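Local coordinates for protein endo-beta-1,4-glucanase (cellulase B) (Bacillus halodurans, PDB 4V2X) that probably hydrolyses beta-linked glucans, joining a family 5 hydrolase module to an immunoglobulin-like and a carbohydrate-binding (CBM46) module, at residues A[54-59]-A[264-269]; A[171-176]-A[219-224]; A[186-191]-A[230-235]; A[210-215]-A[241-246]; A[254-259]-A[306-311]. All coordinates share one frame; numbering follows the deposited sequence. Where two conformers were deposited one is given.

Contact 1: residues A[54-59]-A[264-269]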
# COMPACT_ATOMS: atom_id res chain seq x y z
N LYS A 54 -27.90 17.61 6.32
CA LYS A 54 -27.81 18.02 4.89
C LYS A 54 -26.40 17.80 4.33
O LYS A 54 -25.51 17.35 5.05
CB LYS A 54 -28.23 19.47 4.73
N THR A 55 -26.22 18.11 3.05
CA THR A 55 -24.91 17.99 2.40
C THR A 55 -23.92 19.02 2.96
O THR A 55 -24.31 20.09 3.42
CB THR A 55 -25.05 18.15 0.89
N LEU A 56 -22.63 18.66 2.91
CA LEU A 56 -21.55 19.53 3.38
C LEU A 56 -20.58 19.73 2.22
O LEU A 56 -20.27 18.79 1.50
CB LEU A 56 -20.86 18.88 4.59
CG LEU A 56 -19.90 19.70 5.46
CD1 LEU A 56 -19.86 19.15 6.88
CD2 LEU A 56 -18.49 19.73 4.87
N ASP A 57 -20.13 20.96 2.02
CA ASP A 57 -19.14 21.28 0.99
C ASP A 57 -17.77 21.37 1.67
O ASP A 57 -17.47 22.36 2.33
CB ASP A 57 -19.51 22.60 0.31
CG ASP A 57 -18.59 22.96 -0.85
OD1 ASP A 57 -17.36 22.79 -0.74
OD2 ASP A 57 -19.11 23.46 -1.87
N ILE A 58 -16.97 20.32 1.53
CA ILE A 58 -15.74 20.20 2.32
C ILE A 58 -14.71 21.29 1.97
O ILE A 58 -13.97 21.75 2.85
CB ILE A 58 -15.12 18.78 2.22
CG1 ILE A 58 -14.10 18.54 3.34
CG2 ILE A 58 -14.47 18.56 0.86
CD1 ILE A 58 -14.69 18.54 4.74
N GLN A 59 -14.66 21.70 0.71
CA GLN A 59 -13.75 22.78 0.30
C GLN A 59 -14.12 24.12 0.95
O GLN A 59 -13.25 24.80 1.49
CB GLN A 59 -13.73 22.91 -1.22
CG GLN A 59 -13.05 21.75 -1.93
CD GLN A 59 -13.19 21.82 -3.44
OE1 GLN A 59 -14.30 21.94 -3.97
NE2 GLN A 59 -12.07 21.76 -4.15
N ASP A 264 -15.25 8.86 0.56
CA ASP A 264 -16.03 9.72 1.44
C ASP A 264 -15.78 11.16 1.04
O ASP A 264 -14.64 11.53 0.76
CB ASP A 264 -15.58 9.52 2.89
CG ASP A 264 -16.40 10.32 3.88
OD1 ASP A 264 -17.43 9.79 4.36
OD2 ASP A 264 -16.00 11.46 4.21
N PRO A 265 -16.84 11.99 1.01
CA PRO A 265 -16.70 13.37 0.53
C PRO A 265 -16.20 14.40 1.56
O PRO A 265 -15.97 15.55 1.20
CB PRO A 265 -18.14 13.72 0.11
CG PRO A 265 -18.99 12.94 1.06
CD PRO A 265 -18.25 11.66 1.33
N ASN A 266 -16.03 13.99 2.82
CA ASN A 266 -15.75 14.93 3.91
C ASN A 266 -14.42 14.61 4.59
O ASN A 266 -14.34 14.53 5.82
CB ASN A 266 -16.91 14.93 4.90
CG ASN A 266 -18.20 15.45 4.29
OD1 ASN A 266 -18.19 16.04 3.21
ND2 ASN A 266 -19.31 15.23 4.97
N LEU A 267 -13.39 14.42 3.78
CA LEU A 267 -12.04 14.13 4.28
C LEU A 267 -11.10 15.30 3.97
O LEU A 267 -11.17 15.93 2.90
CB LEU A 267 -11.52 12.83 3.69
CG LEU A 267 -12.32 11.56 4.05
CD1 LEU A 267 -11.72 10.33 3.38
CD2 LEU A 267 -12.41 11.38 5.55
N ILE A 268 -10.23 15.59 4.93
CA ILE A 268 -9.28 16.69 4.84
C ILE A 268 -7.89 16.11 5.02
O ILE A 268 -7.65 15.34 5.94
CB ILE A 268 -9.55 17.73 5.95
CG1 ILE A 268 -10.96 18.31 5.81
CG2 ILE A 268 -8.52 18.85 5.88
CD1 ILE A 268 -11.40 19.11 7.02
N ALA A 269 -6.97 16.48 4.12
CA ALA A 269 -5.57 16.07 4.27
C ALA A 269 -4.83 17.08 5.15
O ALA A 269 -5.09 18.28 5.06
CB ALA A 269 -4.89 15.97 2.91
O HOH W 1 -17.98 17.58 0.54
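L56 makes the first contact, its CB lying 4.0 Å from N266 ND2, while the L56 and N266 side chains pass at a slant. N266 ND2 donates to the backbone O of I235. One water ties the two backbones: it accepts from I58 N, and L56 O at 2.8 Å and P265 O at 2.9 Å both lie in bonding range, though these acceptors compete for its protons. D57 N-caps helix 58-64, OD1 accepting from S60 N. I58 then carries most of the packing. With CG1 anti to the backbone N (chi1 -163°), CD1 reaches N266 CA and lies 3.9 Å from I268 CG1, whereas CG2 sits 3.4 Å from P265 O. Cutting I58 back to an alanine is likely to open a gap beside I268, with nothing to replace the CG2 contact at the P265 carbonyl. Because I58 also touches P237 and P314, which lead into strands 238-241 and 315-320, and I268 of strand 267-273 touches V62, the short helix 58-64 covers the N-terminal end of the parallel barrel strands.

Contact 2: residues A[171-176]-A[219-224]; sequences KYRSLW and NTVFFE
W176 offers a face to F222, whose CD1 stands 3.4 Å above the indole plane, over its centre. The pair is edge-to-face: the centroids of the F222 ring and the five-membered ring of W176 are 4.7 Å apart, with the planes at 64°. The phenylalanine gets there because its CG is anti to the backbone N (chi1 159°), which throws the ring across the gap between helices 165-183 and 209-227. Y172 lies alongside. One face of its ring is covered by W176 CD1, set toward the rim, and its edge receives V221 CG1, 3.4 Å from CE2 and near the ring plane. The Y172 hydroxyl travels further and lies 3.3 Å from F222 CB; its hydrogen-bond partner is L218 O, on the same helix as F222. R173, deposited in two conformers, tentatively brings its guanidinium up to V221 CG2 in one of them. R173 also packs on R173 of the second subunit, so this side of the contact borders the dimer. The local helix axes approach to 10.0 Å at -33°, the roughly parallel, inclined pairing of adjacent outer helices in a (beta/alpha)8 barrel. With a leucine at W176, the F222 edge would probably lose the flat face it points at, and S194 O its indole N-H. Chemically, then, the interface is aromatic and aliphatic at its centre, and its buried polar ends, Y172 OH and W176 NE1, are each satisfied by a backbone carbonyl.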
# COMPACT_ATOMS: atom_id res chain seq x y z
N LYS A 171 -6.04 -0.18 21.95
CA LYS A 171 -6.00 1.09 22.67
C LYS A 171 -6.49 2.27 21.83
O LYS A 171 -7.29 3.09 22.28
CB LYS A 171 -4.56 1.34 23.14
CG LYS A 171 -4.41 2.49 24.11
CD LYS A 171 -3.01 2.50 24.70
CE LYS A 171 -2.76 3.73 25.55
NZ LYS A 171 -1.44 3.64 26.22
N TYR A 172 -6.00 2.34 20.59
CA TYR A 172 -6.40 3.37 19.63
C TYR A 172 -7.90 3.32 19.35
O TYR A 172 -8.58 4.34 19.40
CB TYR A 172 -5.60 3.18 18.35
CG TYR A 172 -5.80 4.16 17.23
CD1 TYR A 172 -5.15 5.39 17.22
CD2 TYR A 172 -6.59 3.84 16.13
CE1 TYR A 172 -5.30 6.28 16.16
CE2 TYR A 172 -6.75 4.72 15.08
CZ TYR A 172 -6.11 5.93 15.09
OH TYR A 172 -6.28 6.78 14.03
N ARG A 173 -8.41 2.11 19.06
CA ARG A 173 -9.83 1.91 18.84
C ARG A 173 -10.64 2.40 20.04
O ARG A 173 -11.63 3.11 19.88
CB ARG A 173 -10.13 0.44 18.56
CG ARG A 173 -11.59 0.04 18.59
CD ARG A 173 -11.78 -1.39 18.12
NE ARG A 173 -11.82 -1.48 16.66
CZ ARG A 173 -12.90 -1.19 15.94
NH1 ARG A 173 -14.01 -0.80 16.54
NH2 ARG A 173 -12.86 -1.29 14.62
N SER A 174 -10.22 2.02 21.24
CA SER A 174 -10.94 2.40 22.44
C SER A 174 -11.04 3.92 22.59
O SER A 174 -12.10 4.45 22.91
CB SER A 174 -10.30 1.81 23.69
OG SER A 174 -10.99 2.28 24.84
N LEU A 175 -9.94 4.61 22.36
CA LEU A 175 -9.92 6.06 22.52
C LEU A 175 -10.85 6.73 21.51
O LEU A 175 -11.64 7.60 21.88
CB LEU A 175 -8.50 6.62 22.42
CG LEU A 175 -7.55 6.27 23.57
CD1 LEU A 175 -6.20 6.92 23.36
CD2 LEU A 175 -8.11 6.68 24.93
N TRP A 176 -10.78 6.31 20.25
CA TRP A 176 -11.61 6.93 19.23
C TRP A 176 -13.08 6.53 19.34
O TRP A 176 -13.95 7.31 18.99
CB TRP A 176 -11.07 6.69 17.83
CG TRP A 176 -10.06 7.73 17.45
CD1 TRP A 176 -8.76 7.53 17.10
CD2 TRP A 176 -10.26 9.15 17.46
NE1 TRP A 176 -8.15 8.73 16.86
CE2 TRP A 176 -9.05 9.74 17.07
CE3 TRP A 176 -11.36 9.97 17.73
CZ2 TRP A 176 -8.90 11.12 16.96
CZ3 TRP A 176 -11.21 11.34 17.62
CH2 TRP A 176 -9.99 11.90 17.24
N ASN A 219 -5.52 5.29 10.06
CA ASN A 219 -6.43 6.23 9.44
C ASN A 219 -7.77 5.58 9.09
O ASN A 219 -8.82 6.20 9.20
CB ASN A 219 -5.80 6.86 8.19
CG ASN A 219 -4.80 7.95 8.52
OD1 ASN A 219 -4.89 8.60 9.56
ND2 ASN A 219 -3.85 8.19 7.61
N THR A 220 -7.71 4.33 8.67
CA THR A 220 -8.88 3.61 8.19
C THR A 220 -9.80 3.17 9.33
O THR A 220 -11.02 3.32 9.24
CB THR A 220 -8.44 2.39 7.36
OG1 THR A 220 -7.71 2.86 6.23
CG2 THR A 220 -9.63 1.55 6.88
N VAL A 221 -9.21 2.64 10.39
CA VAL A 221 -10.00 2.23 11.54
C VAL A 221 -10.65 3.45 12.22
O VAL A 221 -11.77 3.38 12.71
CB VAL A 221 -9.19 1.38 12.54
CG1 VAL A 221 -8.06 2.17 13.17
CG2 VAL A 221 -10.12 0.78 13.59
N PHE A 222 -9.93 4.56 12.25
CA PHE A 222 -10.46 5.82 12.76
C PHE A 222 -11.69 6.23 11.96
O PHE A 222 -12.75 6.52 12.53
CB PHE A 222 -9.33 6.87 12.72
CG PHE A 222 -9.78 8.30 12.72
CD1 PHE A 222 -10.14 8.93 13.90
CD2 PHE A 222 -9.75 9.04 11.55
CE1 PHE A 222 -10.51 10.26 13.91
CE2 PHE A 222 -10.13 10.37 11.55
CZ PHE A 222 -10.50 10.98 12.73
N PHE A 223 -11.57 6.20 10.64
CA PHE A 223 -12.69 6.50 9.75
C PHE A 223 -13.89 5.60 10.05
O PHE A 223 -15.01 6.09 10.25
CB PHE A 223 -12.24 6.35 8.30
CG PHE A 223 -13.35 6.47 7.29
CD1 PHE A 223 -13.68 7.70 6.76
CD2 PHE A 223 -14.03 5.34 6.86
CE1 PHE A 223 -14.69 7.81 5.82
CE2 PHE A 223 -15.05 5.45 5.92
CZ PHE A 223 -15.37 6.68 5.40
N GLU A 224 -13.64 4.29 10.09
CA GLU A 224 -14.71 3.30 10.32
C GLU A 224 -15.44 3.54 11.64
O GLU A 224 -16.67 3.54 11.69
CB GLU A 224 -14.13 1.88 10.31
CG GLU A 224 -13.82 1.34 8.92
CD GLU A 224 -13.21 -0.05 8.97
OE1 GLU A 224 -12.05 -0.19 9.41
OE2 GLU A 224 -13.89 -1.01 8.57

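Contact 3: residues A[186-191]-A[230-235]; sequences YPTKLM and GGQNDI
T188 meets Q232 through its methyl group, because a chi1 of 55° sets CG2 anti to the carbonyl carbon and beside the backbone N. In Q232 the chain kinks at chi2 (-102°), turning the amide so that NE2 lies beside the T188 methyl group. As a result T188 CG2 lies 4.0 Å from Q232 CB and 4.1 Å from Q232 NE2, the two side chains crossing at roughly a right angle. The same methyl group reaches the second residue of this surface, I235, with CG2 4.1 Å from I235 CG1. Further back along the chain, Q232 CG rests 3.7 Å from Y186 O, a carbonyl whose hydrogen bond comes from R236 NH2. Both segments are connections at the N-terminal end of the (beta/alpha)8 barrel: 186-191 leads into strand 190-193, whereas the loop 230-235 follows helix 209-227 and precedes strand 238-241, the next strand round the sheet. Each connection is folded by a beta turn. A type I turn runs from P187 to L190, closed by L190 N to P187 O at 3.0 Å, and a type II' turn from G230 to N233 is closed by N233 N to G230 O, also 3.0 Å. G231 takes the positive phi (52°) of the latter. R236 stitches the first connection further, its NH1 bonding to P187 O and L190 O. On the outer side, Y186 and P187 pack against L140 of helix 126-141.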
# COMPACT_ATOMS: atom_id res chain seq x y z
N TYR A 186 -22.17 16.97 18.69
CA TYR A 186 -21.59 18.31 18.56
C TYR A 186 -21.70 18.82 17.13
O TYR A 186 -21.71 18.02 16.20
CB TYR A 186 -20.13 18.32 19.00
CG TYR A 186 -19.96 18.45 20.49
CD1 TYR A 186 -20.55 17.53 21.36
CD2 TYR A 186 -19.21 19.48 21.04
CE1 TYR A 186 -20.40 17.65 22.73
CE2 TYR A 186 -19.05 19.60 22.40
CZ TYR A 186 -19.65 18.68 23.24
OH TYR A 186 -19.50 18.82 24.60
N PRO A 187 -21.78 20.15 16.95
CA PRO A 187 -21.84 20.73 15.60
C PRO A 187 -20.69 20.24 14.73
O PRO A 187 -19.61 19.95 15.25
CB PRO A 187 -21.68 22.23 15.85
CG PRO A 187 -22.15 22.44 17.25
CD PRO A 187 -21.80 21.19 18.00
N THR A 188 -20.92 20.14 13.42
CA THR A 188 -19.88 19.63 12.51
C THR A 188 -18.71 20.59 12.33
O THR A 188 -17.73 20.24 11.65
CB THR A 188 -20.46 19.27 11.13
OG1 THR A 188 -21.15 20.40 10.58
CG2 THR A 188 -21.43 18.10 11.27
N LYS A 189 -18.79 21.78 12.92
CA LYS A 189 -17.63 22.69 13.00
C LYS A 189 -16.53 22.12 13.90
O LYS A 189 -15.39 22.58 13.85
CB LYS A 189 -18.06 24.07 13.48
CG LYS A 189 -18.96 24.78 12.47
CD LYS A 189 -19.36 26.17 12.91
CE LYS A 189 -18.21 27.15 12.77
NZ LYS A 189 -18.69 28.54 12.99
N LEU A 190 -16.89 21.13 14.72
CA LEU A 190 -15.90 20.29 15.42
C LEU A 190 -15.48 19.15 14.48
O LEU A 190 -16.33 18.38 14.02
CB LEU A 190 -16.47 19.71 16.71
CG LEU A 190 -15.60 18.70 17.47
CD1 LEU A 190 -14.27 19.31 17.91
CD2 LEU A 190 -16.36 18.14 18.67
N MET A 191 -14.19 19.08 14.18
CA MET A 191 -13.64 18.02 13.33
C MET A 191 -12.63 17.19 14.11
O MET A 191 -12.05 17.66 15.09
CB MET A 191 -12.99 18.61 12.07
CG MET A 191 -11.67 19.34 12.31
SD MET A 191 -11.31 20.57 11.04
CE MET A 191 -12.34 21.92 11.62
N GLY A 230 -22.76 7.27 15.12
CA GLY A 230 -24.03 7.96 15.33
C GLY A 230 -23.92 9.47 15.39
O GLY A 230 -22.88 10.04 15.05
N GLY A 231 -25.00 10.13 15.80
CA GLY A 231 -25.09 11.59 15.79
C GLY A 231 -24.72 12.18 14.44
O GLY A 231 -25.16 11.70 13.40
N GLN A 232 -23.88 13.21 14.46
CA GLN A 232 -23.41 13.88 13.25
C GLN A 232 -22.13 13.27 12.66
O GLN A 232 -21.57 13.82 11.71
CB GLN A 232 -23.12 15.35 13.58
CG GLN A 232 -24.26 16.09 14.26
CD GLN A 232 -25.01 16.98 13.30
OE1 GLN A 232 -25.67 16.50 12.39
NE2 GLN A 232 -24.89 18.30 13.50
N ASN A 233 -21.68 12.15 13.21
CA ASN A 233 -20.39 11.57 12.84
C ASN A 233 -20.38 10.85 11.49
O ASN A 233 -19.31 10.47 11.00
CB ASN A 233 -19.88 10.64 13.94
CG ASN A 233 -19.55 11.39 15.22
OD1 ASN A 233 -19.49 12.62 15.24
ND2 ASN A 233 -19.31 10.64 16.29
N ASP A 234 -21.56 10.67 10.90
CA ASP A 234 -21.65 10.15 9.54
C ASP A 234 -21.15 11.17 8.50
O ASP A 234 -20.72 10.77 7.43
CB ASP A 234 -23.09 9.71 9.21
CG ASP A 234 -24.11 10.83 9.35
OD1 ASP A 234 -23.91 11.74 10.19
OD2 ASP A 234 -25.12 10.78 8.62
N ILE A 235 -21.21 12.45 8.84
CA ILE A 235 -20.75 13.52 7.94
C ILE A 235 -19.65 14.42 8.51
O ILE A 235 -19.10 15.25 7.78
CB ILE A 235 -21.93 14.40 7.46
CG1 ILE A 235 -22.58 15.16 8.63
CG2 ILE A 235 -22.95 13.55 6.73
CD1 ILE A 235 -23.60 16.19 8.18

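Contact 4: residues A[210-215]-A[241-246]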
# COMPACT_ATOMS: atom_id res chain seq x y z
N ASN A 210 7.11 -0.87 5.58
CA ASN A 210 6.00 -1.42 6.36
C ASN A 210 5.22 -0.35 7.13
O ASN A 210 4.05 -0.53 7.45
CB ASN A 210 6.52 -2.48 7.32
CG ASN A 210 5.41 -3.11 8.16
OD1 ASN A 210 4.40 -3.58 7.63
ND2 ASN A 210 5.59 -3.10 9.48
N HIS A 211 5.87 0.77 7.43
CA HIS A 211 5.23 1.82 8.20
C HIS A 211 4.03 2.44 7.50
O HIS A 211 3.05 2.78 8.14
CB HIS A 211 6.24 2.91 8.55
CG HIS A 211 7.32 2.42 9.45
ND1 HIS A 211 8.39 3.21 9.81
CD2 HIS A 211 7.51 1.23 10.06
CE1 HIS A 211 9.18 2.52 10.62
NE2 HIS A 211 8.67 1.32 10.79
N HIS A 212 4.11 2.56 6.18
CA HIS A 212 3.01 3.16 5.40
C HIS A 212 1.73 2.37 5.60
O HIS A 212 0.65 2.94 5.76
CB HIS A 212 3.36 3.22 3.92
CG HIS A 212 4.65 3.92 3.64
ND1 HIS A 212 4.85 5.25 3.95
CD2 HIS A 212 5.81 3.48 3.12
CE1 HIS A 212 6.08 5.60 3.61
NE2 HIS A 212 6.68 4.53 3.11
N ALA A 213 1.86 1.04 5.60
CA ALA A 213 0.70 0.18 5.78
C ALA A 213 0.06 0.35 7.15
O ALA A 213 -1.17 0.30 7.27
CB ALA A 213 1.09 -1.27 5.55
N LEU A 214 0.89 0.54 8.17
CA LEU A 214 0.39 0.77 9.52
C LEU A 214 -0.40 2.07 9.60
O LEU A 214 -1.47 2.11 10.20
CB LEU A 214 1.55 0.79 10.53
CG LEU A 214 2.41 -0.48 10.60
CD1 LEU A 214 3.62 -0.24 11.49
CD2 LEU A 214 1.61 -1.67 11.10
N LEU A 215 0.11 3.14 9.01
CA LEU A 215 -0.59 4.42 9.04
C LEU A 215 -1.92 4.35 8.28
O LEU A 215 -2.94 4.87 8.73
CB LEU A 215 0.28 5.56 8.51
CG LEU A 215 -0.40 6.94 8.46
CD1 LEU A 215 -0.99 7.36 9.80
CD2 LEU A 215 0.59 7.97 7.97
N PRO A 241 -3.51 12.62 8.36
CA PRO A 241 -2.16 13.08 8.12
C PRO A 241 -1.35 12.20 7.18
O PRO A 241 -1.60 11.00 7.05
CB PRO A 241 -1.54 13.00 9.50
CG PRO A 241 -2.18 11.78 10.09
CD PRO A 241 -3.60 11.84 9.61
N THR A 242 -0.34 12.80 6.55
CA THR A 242 0.77 12.04 6.00
C THR A 242 1.68 11.55 7.14
O THR A 242 1.63 12.07 8.26
CB THR A 242 1.64 12.91 5.08
OG1 THR A 242 2.05 14.08 5.79
CG2 THR A 242 0.87 13.33 3.86
N MET A 243 2.53 10.58 6.83
CA MET A 243 3.57 10.13 7.77
C MET A 243 4.43 11.33 8.17
O MET A 243 4.85 12.11 7.30
CB MET A 243 4.46 9.05 7.15
CG MET A 243 5.27 8.24 8.16
SD MET A 243 4.27 7.10 9.14
CE MET A 243 3.84 5.91 7.87
N GLU A 244 4.64 11.48 9.47
CA GLU A 244 5.41 12.60 10.06
C GLU A 244 4.83 13.97 9.72
O GLU A 244 5.48 14.99 9.95
CB GLU A 244 6.88 12.52 9.64
CG GLU A 244 7.63 11.33 10.20
CD GLU A 244 9.12 11.34 9.89
OE1 GLU A 244 9.59 12.21 9.13
OE2 GLU A 244 9.82 10.47 10.43
N THR A 245 3.59 13.99 9.24
CA THR A 245 2.98 15.17 8.60
C THR A 245 3.93 15.85 7.61
O THR A 245 3.88 17.07 7.43
CB THR A 245 2.42 16.18 9.62
OG1 THR A 245 3.47 16.58 10.52
CG2 THR A 245 1.22 15.59 10.42
N ALA A 246 4.73 15.04 6.93
CA ALA A 246 5.72 15.52 5.98
C ALA A 246 5.12 15.63 4.57
O ALA A 246 4.00 15.19 4.33
CB ALA A 246 6.92 14.59 5.98
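M243 reaches across to helix 209-227 by a chain that can be followed atom by atom. Its CB lies 4.1 Å from L215 CD2. CG is anti to the backbone N (chi1 -163°); a bend at chi2 (72°) puts SD 4.0 Å from the same L215 CD2, and a second bend at chi3 (70°) turns CE onto the helix. This terminal CE stands 3.2 Å from H211 O, 3.6 Å from L215 CB and 3.9 Å from H211 CB. H211 O is also the acceptor for L215 N in the helix, so the methyl group sits beside an engaged carbonyl. H212 ND1 lies 4.1 Å from M243 CE, the two side chains crossing at about a right angle. Segment 241-246 begins the connection from strand 238-241 to helix 249-262, at the C-terminal end of the barrel strands, where (beta/alpha)8 glycosidases carry their active sites. L215 returns the contact by laying CD2 3.4 Å from M243 N and against the carbonyl carbon of T242. The connection is itself braced: T242 OG1 donates to A246 O at 2.7 Å, in the carbonyl plane and on a lone pair, and the backbone N atoms of T245 and A246 bond to T242 O and M243 O. On the helix side, H211 NE2 and N210 ND2 both bond to the carboxylate of E162.

Contact 5: residues A[254-259]-A[306-311]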
# COMPACT_ATOMS: atom_id res chain seq x y z
N ASN A 254 0.77 8.22 -0.61
CA ASN A 254 0.19 7.24 0.30
C ASN A 254 -1.06 7.75 1.00
O ASN A 254 -2.01 7.00 1.18
CB ASN A 254 1.23 6.74 1.31
CG ASN A 254 2.33 5.93 0.65
OD1 ASN A 254 2.17 5.42 -0.45
ND2 ASN A 254 3.46 5.82 1.32
N LEU A 255 -1.07 9.02 1.41
CA LEU A 255 -2.26 9.59 2.03
C LEU A 255 -3.39 9.70 1.00
O LEU A 255 -4.56 9.47 1.32
CB LEU A 255 -1.98 10.97 2.63
CG LEU A 255 -3.20 11.71 3.18
CD1 LEU A 255 -3.90 10.91 4.28
CD2 LEU A 255 -2.81 13.09 3.69
N TYR A 256 -3.04 10.09 -0.22
CA TYR A 256 -4.04 10.16 -1.28
C TYR A 256 -4.69 8.79 -1.50
O TYR A 256 -5.92 8.69 -1.59
CB TYR A 256 -3.43 10.64 -2.59
CG TYR A 256 -4.46 10.72 -3.68
CD1 TYR A 256 -5.23 11.87 -3.84
CD2 TYR A 256 -4.72 9.63 -4.51
CE1 TYR A 256 -6.20 11.94 -4.83
CE2 TYR A 256 -5.69 9.70 -5.49
CZ TYR A 256 -6.43 10.85 -5.65
OH TYR A 256 -7.40 10.93 -6.63
N GLN A 257 -3.87 7.75 -1.56
CA GLN A 257 -4.37 6.38 -1.71
C GLN A 257 -5.38 6.04 -0.62
O GLN A 257 -6.43 5.46 -0.90
CB GLN A 257 -3.22 5.38 -1.67
CG GLN A 257 -2.34 5.38 -2.91
CD GLN A 257 -1.08 4.55 -2.70
OE1 GLN A 257 -1.08 3.59 -1.92
NE2 GLN A 257 -0.01 4.90 -3.41
N THR A 258 -5.06 6.40 0.62
CA THR A 258 -5.96 6.11 1.74
C THR A 258 -7.27 6.89 1.63
O THR A 258 -8.36 6.34 1.82
CB THR A 258 -5.26 6.42 3.08
OG1 THR A 258 -4.12 5.56 3.22
CG2 THR A 258 -6.20 6.21 4.26
N ILE A 259 -7.17 8.18 1.32
CA ILE A 259 -8.35 9.03 1.18
C ILE A 259 -9.22 8.54 0.02
O ILE A 259 -10.44 8.48 0.15
CB ILE A 259 -7.96 10.52 1.01
CG1 ILE A 259 -7.42 11.07 2.33
CG2 ILE A 259 -9.16 11.34 0.55
CD1 ILE A 259 -6.81 12.45 2.23
N HIS A 306 -0.93 20.01 -6.09
CA HIS A 306 -1.12 19.10 -7.20
C HIS A 306 -1.75 17.79 -6.78
O HIS A 306 -2.63 17.26 -7.46
CB HIS A 306 0.21 18.84 -7.91
CG HIS A 306 0.07 17.93 -9.10
ND1 HIS A 306 0.28 16.58 -9.02
CD2 HIS A 306 -0.26 18.20 -10.38
CE1 HIS A 306 0.08 16.04 -10.22
NE2 HIS A 306 -0.25 17.00 -11.06
N THR A 307 -1.30 17.26 -5.66
CA THR A 307 -1.74 15.94 -5.22
C THR A 307 -3.12 15.97 -4.55
O THR A 307 -3.89 15.01 -4.68
CB THR A 307 -0.70 15.33 -4.27
OG1 THR A 307 0.59 15.36 -4.90
CG2 THR A 307 -1.05 13.89 -3.93
N PHE A 308 -3.43 17.05 -3.83
CA PHE A 308 -4.67 17.11 -3.05
C PHE A 308 -5.61 18.21 -3.52
O PHE A 308 -6.67 17.90 -4.07
CB PHE A 308 -4.37 17.26 -1.55
CG PHE A 308 -3.77 16.02 -0.95
CD1 PHE A 308 -4.55 14.89 -0.79
CD2 PHE A 308 -2.44 15.97 -0.59
CE1 PHE A 308 -4.01 13.72 -0.28
CE2 PHE A 308 -1.89 14.80 -0.07
CZ PHE A 308 -2.68 13.68 0.09
N VAL A 309 -5.21 19.46 -3.34
CA VAL A 309 -6.12 20.60 -3.54
C VAL A 309 -6.72 20.62 -4.95
O VAL A 309 -7.93 20.79 -5.11
CB VAL A 309 -5.45 21.96 -3.26
CG1 VAL A 309 -6.46 23.10 -3.43
CG2 VAL A 309 -4.85 22.00 -1.87
N ALA A 310 -5.87 20.46 -5.96
CA ALA A 310 -6.32 20.51 -7.35
C ALA A 310 -7.25 19.35 -7.70
O ALA A 310 -7.99 19.42 -8.69
CB ALA A 310 -5.12 20.53 -8.29
N ARG A 311 -7.21 18.27 -6.92
CA ARG A 311 -8.09 17.11 -7.13
C ARG A 311 -9.32 17.14 -6.23
O ARG A 311 -10.05 16.15 -6.14
CB ARG A 311 -7.33 15.81 -6.87
CG ARG A 311 -6.16 15.55 -7.78
CD ARG A 311 -5.46 14.26 -7.38
NE ARG A 311 -4.23 14.04 -8.14
CZ ARG A 311 -3.21 13.28 -7.75
NH1 ARG A 311 -3.22 12.64 -6.58
NH2 ARG A 311 -2.14 13.18 -8.54
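T307, whose CG2 lies 4.2 Å from Y256 CB, has a hydroxyl gripped twice: OG1 bonds to R303 O one turn back in helix 291-309 and to Q249 NE2 at the start of helix 249-262. These are neighbouring outer helices of the (beta/alpha)8 barrel, with strand 267-273 between them in the chain. R311 runs extended from CG to NE and brings its NH1 down onto a face of the Y256 ring. NH1 stands 3.4 Å above that plane, over its centre, and R311 CZ is 4.6 Å from the ring centroid, 16° off the normal. The two planes stand 75° apart, so the guanidinium meets the face through its edge, a cation-pi contact of the perpendicular kind. F308, itself within the wider pi-type turn at 306-309, packs beside the tyrosine, CE1 at the edge of its ring and 3.9 Å from Y256 CB. F308 CZ comes 3.6 Å from Y256 N and 3.7 Å from L255 CD2, and the ring also touches I259 and A269 of strand 267-273. Burial therefore falls off outward, from hydrocarbon round F308 to a charge on exposed R311 that the tyrosine pi cloud would partly stabilise.

In the fold
All five contacts belong to the catalytic (beta/alpha)8 barrel. Contact 1 spans 54-59 to 264-269, so contacts 2, 3 and 4 are nested within its loop, while contact 5 alternates with it along the chain. Contacts 1 and 3 have centres about 12 Å apart; the centre of contact 4 is about 25 Å from that of contact 3. Contacts 2 and 4 share helix 209-227, which supplies the calcium ligands D216 and D217 between them, and both border the second subunit. Contact 5 touches contacts 1, 2 and 4. Contacts 2 and 5 join neighbouring outer helices, contacts 1 and 3 close the N-terminal end, and contact 4 fixes a loop at the C-terminal end against helix 209-227.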